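Local coordinates for subdomain of Desmoplakin Carboxy-Terminal domain (DPCT) (Homo sapiens, PDB 1LM5), which binds intermediate filaments as a plakin-repeat fragment of desmoplakin, consistent with linking the cytoskeleton to desmosomal junctions, at residues Lys164-Pro169 with Lys178-Arg183; Arg183-Asp188 with Leu194-Ser199; Ile11-Asp16 with Leu20-Ile25; Ala114-Leu119 with Ala153-Asp158; Ile52-Pro55 with Lys60-Leu63. One frame throughout, in Å; residues are numbered along the deposited sequence.

Contact 1: residues Lys164-Pro169 with Lys178-Arg183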
# COMPACT_ATOMS: atom_id res chain seq x y z
N LYS B 164 13.44 -11.93 19.76
CA LYS B 164 12.69 -13.17 19.51
C LYS B 164 11.38 -13.05 20.29
O LYS B 164 11.21 -13.65 21.35
CB LYS B 164 13.49 -14.37 20.00
CG LYS B 164 14.91 -14.46 19.43
CD LYS B 164 14.90 -14.53 17.90
CE LYS B 164 16.30 -14.75 17.34
NZ LYS B 164 16.31 -14.79 15.84
N ILE B 165 10.46 -12.27 19.74
CA ILE B 165 9.18 -12.01 20.39
C ILE B 165 8.11 -13.07 20.17
O ILE B 165 7.02 -12.97 20.71
CB ILE B 165 8.61 -10.66 19.93
CG1 ILE B 165 8.31 -10.71 18.43
CG2 ILE B 165 9.61 -9.55 20.24
CD1 ILE B 165 7.70 -9.44 17.89
N LEU B 166 8.43 -14.09 19.38
CA LEU B 166 7.44 -15.12 19.10
C LEU B 166 7.89 -16.49 19.54
O LEU B 166 9.08 -16.79 19.58
CB LEU B 166 7.15 -15.19 17.60
CG LEU B 166 6.92 -13.89 16.83
CD1 LEU B 166 6.60 -14.21 15.38
CD2 LEU B 166 5.78 -13.11 17.47
N THR B 167 6.92 -17.33 19.88
CA THR B 167 7.22 -18.70 20.22
C THR B 167 6.81 -19.39 18.94
O THR B 167 5.63 -19.37 18.58
CB THR B 167 6.37 -19.23 21.36
OG1 THR B 167 6.72 -18.54 22.57
CG2 THR B 167 6.59 -20.71 21.54
N CYS B 168 7.78 -19.95 18.22
CA CYS B 168 7.51 -20.65 16.98
C CYS B 168 6.48 -21.72 17.31
O CYS B 168 6.74 -22.60 18.14
CB CYS B 168 8.80 -21.30 16.45
SG CYS B 168 8.64 -22.09 14.85
N PRO B 169 5.30 -21.66 16.69
CA PRO B 169 4.21 -22.61 16.92
C PRO B 169 4.56 -24.07 16.70
O PRO B 169 3.90 -24.95 17.24
CB PRO B 169 3.14 -22.14 15.95
CG PRO B 169 3.37 -20.68 15.89
CD PRO B 169 4.87 -20.60 15.76
N LYS B 178 10.92 -11.97 11.61
CA LYS B 178 11.73 -12.21 10.44
C LYS B 178 11.91 -13.72 10.32
O LYS B 178 11.77 -14.30 9.24
CB LYS B 178 13.09 -11.51 10.61
CG LYS B 178 14.20 -12.01 9.71
CD LYS B 178 14.07 -11.53 8.30
CE LYS B 178 15.39 -11.73 7.57
NZ LYS B 178 15.32 -11.31 6.14
N ASP B 179 12.21 -14.36 11.45
CA ASP B 179 12.38 -15.81 11.47
C ASP B 179 11.08 -16.48 11.06
O ASP B 179 11.09 -17.46 10.33
CB ASP B 179 12.72 -16.31 12.87
CG ASP B 179 14.08 -15.86 13.34
OD1 ASP B 179 14.23 -15.65 14.56
OD2 ASP B 179 14.99 -15.74 12.50
N ALA B 180 9.98 -15.97 11.59
CA ALA B 180 8.67 -16.53 11.31
C ALA B 180 8.41 -16.52 9.80
O ALA B 180 7.95 -17.50 9.25
CB ALA B 180 7.60 -15.73 12.03
N ILE B 181 8.72 -15.41 9.15
CA ILE B 181 8.50 -15.32 7.71
C ILE B 181 9.39 -16.32 6.99
O ILE B 181 8.98 -16.94 6.01
CB ILE B 181 8.79 -13.90 7.20
CG1 ILE B 181 7.77 -12.93 7.78
CG2 ILE B 181 8.75 -13.87 5.68
CD1 ILE B 181 8.07 -11.47 7.48
N ASN B 182 10.62 -16.48 7.47
CA ASN B 182 11.52 -17.42 6.83
C ASN B 182 11.13 -18.88 7.06
O ASN B 182 11.48 -19.75 6.27
CB ASN B 182 12.95 -17.17 7.30
CG ASN B 182 13.59 -16.00 6.58
OD1 ASN B 182 13.69 -16.00 5.36
ND2 ASN B 182 14.00 -14.99 7.34
N ARG B 183 10.40 -19.13 8.14
CA ARG B 183 9.96 -20.48 8.48
C ARG B 183 8.53 -20.73 8.02
O ARG B 183 7.97 -21.80 8.24
CB ARG B 183 10.06 -20.70 9.99
CG ARG B 183 11.49 -20.79 10.47
CD ARG B 183 11.63 -20.56 11.96
NE ARG B 183 13.04 -20.62 12.33
CZ ARG B 183 13.78 -21.73 12.29
NH1 ARG B 183 13.23 -22.88 11.90
NH2 ARG B 183 15.06 -21.68 12.60

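Contact 2: residues Arg183-Asp188 with Leu194-Ser199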
# COMPACT_ATOMS: atom_id res chain seq x y z
N ARG B 183 10.40 -19.13 8.14
CA ARG B 183 9.96 -20.48 8.48
C ARG B 183 8.53 -20.73 8.02
O ARG B 183 7.97 -21.80 8.24
CB ARG B 183 10.06 -20.70 9.99
CG ARG B 183 11.49 -20.79 10.47
CD ARG B 183 11.63 -20.56 11.96
NE ARG B 183 13.04 -20.62 12.33
CZ ARG B 183 13.78 -21.73 12.29
NH1 ARG B 183 13.23 -22.88 11.90
NH2 ARG B 183 15.06 -21.68 12.60
N SER B 184 7.93 -19.72 7.40
CA SER B 184 6.56 -19.82 6.92
C SER B 184 6.52 -20.46 5.54
O SER B 184 7.52 -20.51 4.83
CB SER B 184 5.92 -18.44 6.85
OG SER B 184 6.58 -17.64 5.87
N MET B 185 5.35 -20.95 5.17
CA MET B 185 5.17 -21.57 3.87
C MET B 185 4.07 -20.79 3.17
O MET B 185 3.15 -20.29 3.82
CB MET B 185 4.76 -23.03 4.05
CG MET B 185 3.64 -23.22 5.05
SD MET B 185 3.30 -24.95 5.42
CE MET B 185 1.66 -25.16 4.67
N VAL B 186 4.17 -20.67 1.86
CA VAL B 186 3.15 -19.96 1.11
C VAL B 186 2.13 -20.98 0.66
O VAL B 186 2.47 -21.98 0.03
CB VAL B 186 3.75 -19.23 -0.10
CG1 VAL B 186 2.65 -18.55 -0.91
CG2 VAL B 186 4.76 -18.22 0.38
N GLU B 187 0.87 -20.75 1.01
CA GLU B 187 -0.19 -21.67 0.63
C GLU B 187 -0.32 -21.58 -0.89
O GLU B 187 -0.45 -20.50 -1.45
CB GLU B 187 -1.49 -21.27 1.33
CG GLU B 187 -2.61 -22.26 1.17
CD GLU B 187 -3.81 -21.88 2.00
OE1 GLU B 187 -4.17 -20.68 1.98
OE2 GLU B 187 -4.38 -22.76 2.67
N ASP B 188 -0.29 -22.73 -1.54
CA ASP B 188 -0.34 -22.81 -3.00
C ASP B 188 -1.30 -21.89 -3.78
O ASP B 188 -0.86 -21.01 -4.51
CB ASP B 188 -0.58 -24.27 -3.42
CG ASP B 188 -1.94 -24.80 -2.99
OD1 ASP B 188 -2.35 -24.54 -1.84
OD2 ASP B 188 -2.60 -25.48 -3.82
N LEU B 194 1.56 -19.01 5.73
CA LEU B 194 1.18 -19.76 6.91
C LEU B 194 2.38 -20.17 7.73
O LEU B 194 3.46 -20.40 7.20
CB LEU B 194 0.44 -21.04 6.51
CG LEU B 194 -0.66 -20.97 5.46
CD1 LEU B 194 -1.38 -22.32 5.39
CD2 LEU B 194 -1.64 -19.86 5.80
N LEU B 195 2.16 -20.27 9.04
CA LEU B 195 3.19 -20.70 9.96
C LEU B 195 2.69 -22.03 10.50
O LEU B 195 1.56 -22.12 10.97
CB LEU B 195 3.30 -19.73 11.13
CG LEU B 195 4.62 -19.03 11.40
CD1 LEU B 195 4.57 -18.42 12.79
CD2 LEU B 195 5.77 -20.01 11.26
N GLU B 196 3.53 -23.07 10.43
CA GLU B 196 3.12 -24.36 10.95
C GLU B 196 3.05 -24.35 12.47
O GLU B 196 3.81 -23.64 13.13
CB GLU B 196 4.09 -25.45 10.49
CG GLU B 196 4.01 -25.72 9.01
CD GLU B 196 4.94 -26.85 8.58
OE1 GLU B 196 4.97 -27.14 7.37
OE2 GLU B 196 5.62 -27.43 9.45
N ALA B 197 2.13 -25.13 13.02
CA ALA B 197 1.96 -25.22 14.46
C ALA B 197 1.63 -26.66 14.81
O ALA B 197 0.90 -27.34 14.09
CB ALA B 197 0.83 -24.31 14.92
N ALA B 198 2.18 -27.12 15.93
CA ALA B 198 1.96 -28.48 16.39
C ALA B 198 1.75 -28.43 17.90
O ALA B 198 2.15 -27.46 18.54
CB ALA B 198 3.17 -29.35 16.06
N SER B 199 1.12 -29.47 18.44
CA SER B 199 0.86 -29.57 19.88
C SER B 199 2.00 -30.33 20.54
O SER B 199 2.64 -31.17 19.91
CB SER B 199 -0.44 -30.31 20.16
OG SER B 199 -1.58 -29.53 19.84
O HOH W 1 5.68 -22.86 8.88

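Contact 3: residues Ile11-Asp16 with Leu20-Ile25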
# COMPACT_ATOMS: atom_id res chain seq x y z
N ILE B 11 2.53 -12.93 7.87
CA ILE B 11 2.04 -14.27 8.09
C ILE B 11 0.54 -14.09 8.24
O ILE B 11 0.08 -13.28 9.04
CB ILE B 11 2.65 -14.84 9.36
CG1 ILE B 11 4.15 -15.04 9.12
CG2 ILE B 11 1.95 -16.14 9.75
CD1 ILE B 11 4.93 -15.34 10.36
N ALA B 12 -0.22 -14.84 7.45
CA ALA B 12 -1.66 -14.70 7.46
C ALA B 12 -2.40 -15.64 8.38
O ALA B 12 -3.39 -15.26 8.99
CB ALA B 12 -2.19 -14.89 6.05
N ALA B 13 -1.91 -16.86 8.48
CA ALA B 13 -2.58 -17.85 9.28
C ALA B 13 -1.66 -18.98 9.70
O ALA B 13 -0.45 -18.95 9.48
CB ALA B 13 -3.77 -18.40 8.51
N ILE B 14 -2.29 -20.01 10.24
CA ILE B 14 -1.58 -21.15 10.78
C ILE B 14 -1.86 -22.42 10.02
O ILE B 14 -2.96 -22.64 9.54
CB ILE B 14 -2.03 -21.34 12.23
CG1 ILE B 14 -1.71 -20.08 13.02
CG2 ILE B 14 -1.39 -22.58 12.82
CD1 ILE B 14 -0.23 -19.83 13.17
N PHE B 15 -0.85 -23.27 9.90
CA PHE B 15 -1.08 -24.54 9.27
C PHE B 15 -0.95 -25.54 10.41
O PHE B 15 0.14 -25.75 10.96
CB PHE B 15 -0.07 -24.86 8.18
CG PHE B 15 -0.41 -26.11 7.43
CD1 PHE B 15 -1.44 -26.11 6.49
CD2 PHE B 15 0.22 -27.32 7.74
CE1 PHE B 15 -1.85 -27.30 5.87
CE2 PHE B 15 -0.17 -28.52 7.12
CZ PHE B 15 -1.21 -28.51 6.19
N ASP B 16 -2.08 -26.10 10.81
CA ASP B 16 -2.10 -27.09 11.88
C ASP B 16 -1.58 -28.39 11.29
O ASP B 16 -2.29 -29.10 10.58
CB ASP B 16 -3.54 -27.23 12.39
CG ASP B 16 -3.67 -28.24 13.51
OD1 ASP B 16 -4.70 -28.20 14.20
OD2 ASP B 16 -2.76 -29.08 13.70
N LEU B 20 -3.31 -31.23 9.41
CA LEU B 20 -3.03 -30.88 8.02
C LEU B 20 -4.05 -29.91 7.46
O LEU B 20 -4.66 -30.16 6.42
CB LEU B 20 -3.00 -32.14 7.16
CG LEU B 20 -1.92 -33.16 7.54
CD1 LEU B 20 -2.09 -34.42 6.70
CD2 LEU B 20 -0.55 -32.55 7.35
N GLU B 21 -4.23 -28.78 8.14
CA GLU B 21 -5.19 -27.81 7.67
C GLU B 21 -4.84 -26.40 8.12
O GLU B 21 -4.23 -26.20 9.17
CB GLU B 21 -6.59 -28.15 8.19
CG GLU B 21 -6.72 -28.01 9.69
CD GLU B 21 -8.12 -28.32 10.19
OE1 GLU B 21 -9.08 -28.12 9.42
OE2 GLU B 21 -8.25 -28.75 11.35
N LYS B 22 -5.24 -25.45 7.30
CA LYS B 22 -5.00 -24.06 7.60
C LYS B 22 -6.08 -23.60 8.57
O LYS B 22 -7.26 -23.88 8.37
CB LYS B 22 -5.08 -23.22 6.32
CG LYS B 22 -5.07 -21.73 6.58
CD LYS B 22 -5.06 -20.92 5.29
CE LYS B 22 -6.28 -21.18 4.44
NZ LYS B 22 -6.31 -20.24 3.30
N ILE B 23 -5.67 -22.91 9.63
CA ILE B 23 -6.62 -22.37 10.59
C ILE B 23 -6.17 -20.95 10.89
O ILE B 23 -5.03 -20.57 10.59
CB ILE B 23 -6.64 -23.17 11.90
CG1 ILE B 23 -5.25 -23.17 12.54
CG2 ILE B 23 -7.11 -24.59 11.62
CD1 ILE B 23 -5.18 -23.90 13.87
N SER B 24 -7.06 -20.16 11.47
CA SER B 24 -6.70 -18.79 11.80
C SER B 24 -5.75 -18.82 12.98
O SER B 24 -5.62 -19.83 13.68
CB SER B 24 -7.94 -18.00 12.20
OG SER B 24 -8.42 -18.48 13.45
N ILE B 25 -5.10 -17.70 13.21
CA ILE B 25 -4.20 -17.59 14.33
C ILE B 25 -5.02 -17.81 15.60
O ILE B 25 -4.62 -18.52 16.51
CB ILE B 25 -3.55 -16.21 14.33
CG1 ILE B 25 -2.55 -16.14 13.17
CG2 ILE B 25 -2.85 -15.93 15.65
CD1 ILE B 25 -2.17 -14.73 12.78
O HOH W 2 -5.16 -16.07 10.86

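Contact 4: residues Ala114-Leu119 with Ala153-Asp158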
# COMPACT_ATOMS: atom_id res chain seq x y z
N ALA B 114 6.09 -2.52 22.31
CA ALA B 114 4.97 -2.62 21.38
C ALA B 114 5.31 -1.85 20.10
O ALA B 114 5.15 -2.36 18.99
CB ALA B 114 3.71 -2.05 22.01
N GLY B 115 5.77 -0.62 20.28
CA GLY B 115 6.12 0.21 19.15
C GLY B 115 7.15 -0.46 18.26
O GLY B 115 7.01 -0.48 17.04
N GLN B 116 8.17 -1.03 18.89
CA GLN B 116 9.23 -1.71 18.16
C GLN B 116 8.72 -2.91 17.39
O GLN B 116 9.14 -3.16 16.27
CB GLN B 116 10.34 -2.15 19.10
CG GLN B 116 11.45 -1.14 19.20
CD GLN B 116 12.04 -0.81 17.84
OE1 GLN B 116 12.65 -1.66 17.18
NE2 GLN B 116 11.88 0.43 17.42
N ARG B 117 7.82 -3.66 18.01
CA ARG B 117 7.25 -4.83 17.35
C ARG B 117 6.55 -4.35 16.09
O ARG B 117 6.74 -4.90 15.01
CB ARG B 117 6.18 -5.50 18.22
CG ARG B 117 6.67 -6.30 19.39
CD ARG B 117 5.63 -7.37 19.73
NE ARG B 117 4.34 -6.81 20.12
CZ ARG B 117 4.09 -6.25 21.30
NH1 ARG B 117 5.05 -6.18 22.22
NH2 ARG B 117 2.89 -5.77 21.57
N PHE B 118 5.73 -3.32 16.25
CA PHE B 118 4.95 -2.80 15.14
C PHE B 118 5.83 -2.30 14.00
O PHE B 118 5.59 -2.61 12.84
CB PHE B 118 4.03 -1.70 15.66
CG PHE B 118 3.13 -2.14 16.78
CD1 PHE B 118 2.52 -1.19 17.61
CD2 PHE B 118 2.86 -3.49 17.01
CE1 PHE B 118 1.66 -1.58 18.64
CE2 PHE B 118 2.00 -3.89 18.03
CZ PHE B 118 1.40 -2.92 18.85
N LEU B 119 6.84 -1.51 14.34
CA LEU B 119 7.75 -1.01 13.32
C LEU B 119 8.40 -2.16 12.56
O LEU B 119 8.53 -2.13 11.34
CB LEU B 119 8.83 -0.14 13.95
CG LEU B 119 8.30 1.11 14.63
CD1 LEU B 119 9.44 1.82 15.37
CD2 LEU B 119 7.70 2.02 13.58
N ALA B 153 16.71 3.43 12.02
CA ALA B 153 16.64 2.82 10.70
C ALA B 153 17.64 1.68 10.64
O ALA B 153 17.36 0.61 10.09
CB ALA B 153 16.95 3.85 9.62
N GLN B 154 18.82 1.91 11.19
CA GLN B 154 19.84 0.88 11.20
C GLN B 154 19.32 -0.34 11.97
O GLN B 154 19.49 -1.47 11.53
CB GLN B 154 21.10 1.41 11.88
CG GLN B 154 22.35 0.61 11.59
CD GLN B 154 22.67 0.60 10.11
OE1 GLN B 154 22.41 1.58 9.39
NE2 GLN B 154 23.25 -0.50 9.64
N ARG B 155 18.67 -0.10 13.11
CA ARG B 155 18.11 -1.18 13.92
C ARG B 155 17.10 -2.01 13.13
O ARG B 155 17.11 -3.24 13.17
CB ARG B 155 17.43 -0.61 15.16
CG ARG B 155 18.21 -0.79 16.45
CD ARG B 155 17.61 0.05 17.56
NE ARG B 155 17.99 1.46 17.41
CZ ARG B 155 17.17 2.49 17.58
NH1 ARG B 155 15.89 2.29 17.91
NH2 ARG B 155 17.62 3.72 17.41
N LEU B 156 16.20 -1.33 12.42
CA LEU B 156 15.20 -2.01 11.62
C LEU B 156 15.85 -2.85 10.53
O LEU B 156 15.43 -3.97 10.25
CB LEU B 156 14.26 -1.00 10.98
CG LEU B 156 13.24 -0.36 11.92
CD1 LEU B 156 12.48 0.73 11.18
CD2 LEU B 156 12.30 -1.44 12.45
N GLN B 157 16.88 -2.29 9.91
CA GLN B 157 17.59 -2.97 8.84
C GLN B 157 18.24 -4.27 9.30
O GLN B 157 18.26 -5.26 8.56
CB GLN B 157 18.65 -2.04 8.26
CG GLN B 157 19.61 -2.72 7.30
CD GLN B 157 20.91 -1.96 7.18
OE1 GLN B 157 20.92 -0.79 6.81
NE2 GLN B 157 22.01 -2.61 7.52
N ASP B 158 18.78 -4.27 10.52
CA ASP B 158 19.43 -5.46 11.06
C ASP B 158 18.37 -6.47 11.51
O ASP B 158 18.29 -6.82 12.69
CB ASP B 158 20.32 -5.09 12.24
CG ASP B 158 21.11 -6.27 12.77
OD1 ASP B 158 21.72 -6.15 13.85
OD2 ASP B 158 21.12 -7.32 12.10

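Contact 5: residues Ile52-Pro55 with Lys60-Leu63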
# COMPACT_ATOMS: atom_id res chain seq x y z
N ILE B 52 -6.41 -7.19 10.10
CA ILE B 52 -6.36 -8.59 10.47
C ILE B 52 -6.62 -9.32 9.16
O ILE B 52 -7.53 -8.96 8.41
CB ILE B 52 -7.46 -8.90 11.50
CG1 ILE B 52 -7.23 -8.06 12.76
CG2 ILE B 52 -7.45 -10.38 11.84
CD1 ILE B 52 -5.85 -8.30 13.41
N ILE B 53 -5.81 -10.33 8.86
CA ILE B 53 -5.98 -11.03 7.61
C ILE B 53 -6.98 -12.17 7.73
O ILE B 53 -6.82 -13.05 8.57
CB ILE B 53 -4.63 -11.57 7.10
CG1 ILE B 53 -3.66 -10.41 6.93
CG2 ILE B 53 -4.82 -12.33 5.77
CD1 ILE B 53 -2.23 -10.82 6.60
N HIS B 54 -8.00 -12.15 6.88
CA HIS B 54 -8.97 -13.23 6.94
C HIS B 54 -8.22 -14.46 6.44
O HIS B 54 -7.68 -14.46 5.35
CB HIS B 54 -10.18 -12.95 6.06
CG HIS B 54 -11.26 -13.95 6.24
ND1 HIS B 54 -11.11 -15.27 5.88
CD2 HIS B 54 -12.48 -13.85 6.82
CE1 HIS B 54 -12.19 -15.95 6.24
NE2 HIS B 54 -13.04 -15.11 6.82
N PRO B 55 -8.17 -15.52 7.25
CA PRO B 55 -7.45 -16.73 6.87
C PRO B 55 -7.79 -17.40 5.56
O PRO B 55 -6.95 -18.08 4.98
CB PRO B 55 -7.65 -17.64 8.07
CG PRO B 55 -8.98 -17.24 8.58
CD PRO B 55 -8.96 -15.73 8.47
N LYS B 60 -8.06 -7.81 4.32
CA LYS B 60 -7.63 -7.14 5.55
C LYS B 60 -8.87 -6.60 6.23
O LYS B 60 -9.73 -5.98 5.61
CB LYS B 60 -6.64 -6.03 5.19
CG LYS B 60 -5.33 -6.61 4.62
CD LYS B 60 -4.55 -5.61 3.79
CE LYS B 60 -3.95 -4.50 4.64
NZ LYS B 60 -3.16 -3.54 3.80
N LEU B 61 -8.98 -6.86 7.53
CA LEU B 61 -10.16 -6.45 8.27
C LEU B 61 -9.83 -5.53 9.43
O LEU B 61 -8.76 -5.61 10.03
CB LEU B 61 -10.85 -7.68 8.86
CG LEU B 61 -11.14 -8.88 7.97
CD1 LEU B 61 -11.56 -10.07 8.85
CD2 LEU B 61 -12.23 -8.53 6.97
N SER B 62 -10.79 -4.66 9.76
CA SER B 62 -10.64 -3.78 10.91
C SER B 62 -10.77 -4.75 12.07
O SER B 62 -11.25 -5.87 11.90
CB SER B 62 -11.79 -2.79 10.96
OG SER B 62 -13.03 -3.49 10.95
N LEU B 63 -10.35 -4.35 13.26
CA LEU B 63 -10.50 -5.26 14.39
C LEU B 63 -11.97 -5.61 14.60
O LEU B 63 -12.30 -6.75 14.92
CB LEU B 63 -9.94 -4.64 15.67
CG LEU B 63 -8.43 -4.41 15.73
CD1 LEU B 63 -8.08 -3.67 17.02
CD2 LEU B 63 -7.70 -5.75 15.67

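Contact 1: residues Lys164-Pro169 with Lys178-Arg183
Lys-164 and Asp-179 meet where a short beta hairpin, strands 166-167 and 174-175, leads into helix 177-183, in the plakin-repeat fold of this fragment. The two side chains cross at about a right angle. The lysine bends at its second torsion (chi2 -59°) and is extended beyond it, which carries NZ over to the helix; there it forms a salt bridge of 2.6 Å with Asp-179 OD1, using the syn lone pair of that oxygen. The same OD1 also accepts a hydrogen bond from the backbone N of Ser-176, so two donors grip it and fix the carboxylate near the start of the helix.

Deeper in, the approach is apolar. Leu-166 points toward the helix, its CG lying anti to the carbonyl carbon (chi1 -46°), and from there the CD1 branch reaches the methyl group of Ala-180, with CD1 and CB 3.8 Å apart. Ile-175 touches both Leu-166 and Ala-180, and it faces Ile-165 and Leu-166 together in a classic beta bulge. Ala-180 also meets Leu-195 of strand 193-197, which places this interface beside the four-stranded sheet.

At the far end the contact thins out. Cys-168 also points toward the helix, and its SG ends alongside the aliphatic part of Arg-183, 4.4 Å from CD.

Contact 2: residues Arg183-Asp188 with Leu194-Ser199
Met-185 lays its side chain across the neighbouring strand, over Leu-194 and on to Glu-196. Its CG sits between the backbone N and the carbonyl carbon (chi1 48°), and from that position CG packs 4.1 Å from Leu-194 CB while the sulfur travels further along the strand. Met-185 and Glu-196 cross at about a right angle, and SD comes to rest 3.4 Å from Glu-196 OE1 with the CG methylene of the glutamate close by.

Beneath these side chains, strands 185-186 and 193-197 form an antiparallel beta hairpin. Met-185 and Leu-194 are a hydrogen-bonded pair: the N of Met-185 donates to Leu-194 O, and the N of Leu-194 returns an almost straight bond of 2.8 Å to Met-185 O (178° at the hydrogen). Where the strands part, a water takes over, donating to Arg-183 O at 2.6 Å and accepting from the N of Glu-196.

On the other flank of Leu-194, CD1 lies against CB and the carboxylate end of Glu-187, 4.1 Å from OE2. The other oxygen, OE1, is paired with Thr-190 and, in a salt bridge, with Lys-22. The chemistry implies a hairpin pinned by two short backbone bonds and one water, with a mixed rim where a thioether and a leucine methyl each lie beside a carboxylate.

Contact 3: residues Ile11-Asp16 with Leu20-Ile25
Ile-14 and Ile-23 sit opposite each other as a hydrogen-bonded antiparallel pair, and backbone bonds are the first kind of interaction here. The N of Ile-14 donates to Ile-23 O, and the N of Ile-23 to Ile-14 O at 2.7 Å. Asp-16 and Glu-21 repeat the pattern, though the bond from Glu-21 N to Asp-16 O is longer, at 3.1 Å. Between the two pairs, Phe-15 and Lys-22 are non-hydrogen-bonded partners, and Lys-22 CA approaches Ile-14 O in a CA-H...O contact. Near Ala-12 a water bridges its O to the N of Ile-25.

Apolar contacts fall on both faces. On the face of Ile-14 and Ile-23, CB of the first lies 3.7 Å from CG1 of the second. The torsion of Ile-23 (chi1 60°) swings this branch inward, and its CD1 runs on to Asp-16 CB. Ile-14 CG1 turns instead to Ile-25 CG1, 4.0 Å away. On the other face, Phe-15 holds CG anti to its backbone N (chi1 -174°), which carries the ring over the Leu-20 to Glu-21 backbone: the N of Glu-21 lies over one face, and CE2 meets Leu-20 CD2 at 4.1 Å.

Charge makes the third group. Asp-16 and Glu-21 bring like carboxylates near each other, and Arg-31 forms salt bridges with both, which probably offsets their repulsion. Leu-20 and Glu-21 together face Asp-16, the G1 beta bulge of a tight beta hairpin, here at the edge of a mixed four-stranded sheet.

Contact 4: residues Ala114-Leu119 with Ala153-Asp158
Leu-156 contributes the most surface to this contact, and it does so through one branch. With CG placed beside the backbone N (chi1 -75°), chi2 of 174° sends CD1 straight on, and the other branch, CD2, is turned to the backbone of Leu-119. That methyl lies 4.0 Å from Leu-119 CB and equally close to the carbonyl carbon and oxygen of Leu-119. The leucine therefore rests its end against the root of its partner, and the two side chains do not interlock along their lengths.

Leu-119 points its CB toward the approaching helix. Between the two segments the CA atoms come nearest here, Leu-119 to Leu-156 at 7.7 Å. Helices 112-124 and 150-157 are two helices of a plakin-repeat fold, separated in the chain by the short strands 129-130 and 135-136 and by helix 139-145. Glu-120 and Tyr-123 of helix 112-124, together with Leu-128, also touch Leu-156, so its seat is wider than Leu-119 alone.

Gln-116, one turn before Leu-119, brings in a polar fringe. Its chain folds at the second torsion (chi2 -56°), and the amide end approaches the guanidinium of Arg-155, with NE2 4.4 Å from NH1. No hydrogen bond joins the segments here, and the guanidinium is met obliquely. Arg-155 itself also lies against Tyr-112, at the start of the same helix as Gln-116.

Contact 5: residues Ile52-Pro55 with Lys60-Leu63
Ile-52 buries the largest share of this contact, and its torsions decide what it touches. CG1 points back from the carbonyl carbon, on the side of the backbone N (chi1 -61°), and the second torsion turns the chain again (chi2 -58°), giving a compact, folded side chain. From this shape CG1 lies 3.7 Å from Leu-63 CD2, and CD1 meets the same methyl at 3.9 Å, so both carbons of this arm rest on one methyl. The two side chains cross at a slant. Leu-63 reaches back in spite of its CB pointing away: CD1 continues the chain, and the second branch, CD2, is the one that comes back to Ile-52.

Leu-61 follows a different course. Its CB and CG settle over Ile-52 O, each 3.6 Å from it, while CD1 goes to His-54 CB at 4.2 Å. The imidazole is approached obliquely by that methyl; its ND1 is engaged by the backbone N of Thr-56.

The backbones beneath form a minimal beta hairpin, strands 52-53 and 60-61, within a plectin repeat. Ile-52 and Leu-61 are a hydrogen-bonded pair: the N of Ile-52 donates to Leu-61 O at 2.8 Å, and the N of Leu-61 donates to Ile-52 O at 2.7 Å. Lys-60 CA adds a CA-H...O contact to that same oxygen. Ser-62 then caps the N-terminus of helix 63-68, its OG accepting from the N of Asp-65, and Ala-66 of that helix touches both Ile-52 and Leu-61.

How the contacts relate
Along the chain the order is contact 3, contact 5, contact 4, contact 1 and contact 2, in series, with contacts 1 and 2 meeting at Arg-183. Contacts 2 and 3, with centres 7 Å apart, are the two hairpins of one mixed sheet, so residues from near both ends of the chain lie side by side where strands 11-16 and 193-197 run parallel. Contact 1 touches both. Contact 5 touches contact 3, where Lys-22 reaches Pro-55. Contacts 3 and 4 have centres about 26 Å apart, on opposite sides of the chain's centre, and contact 4 meets contact 1 through Ile-165 and Arg-117. Hairpins and helices are thus joined into one compact globule.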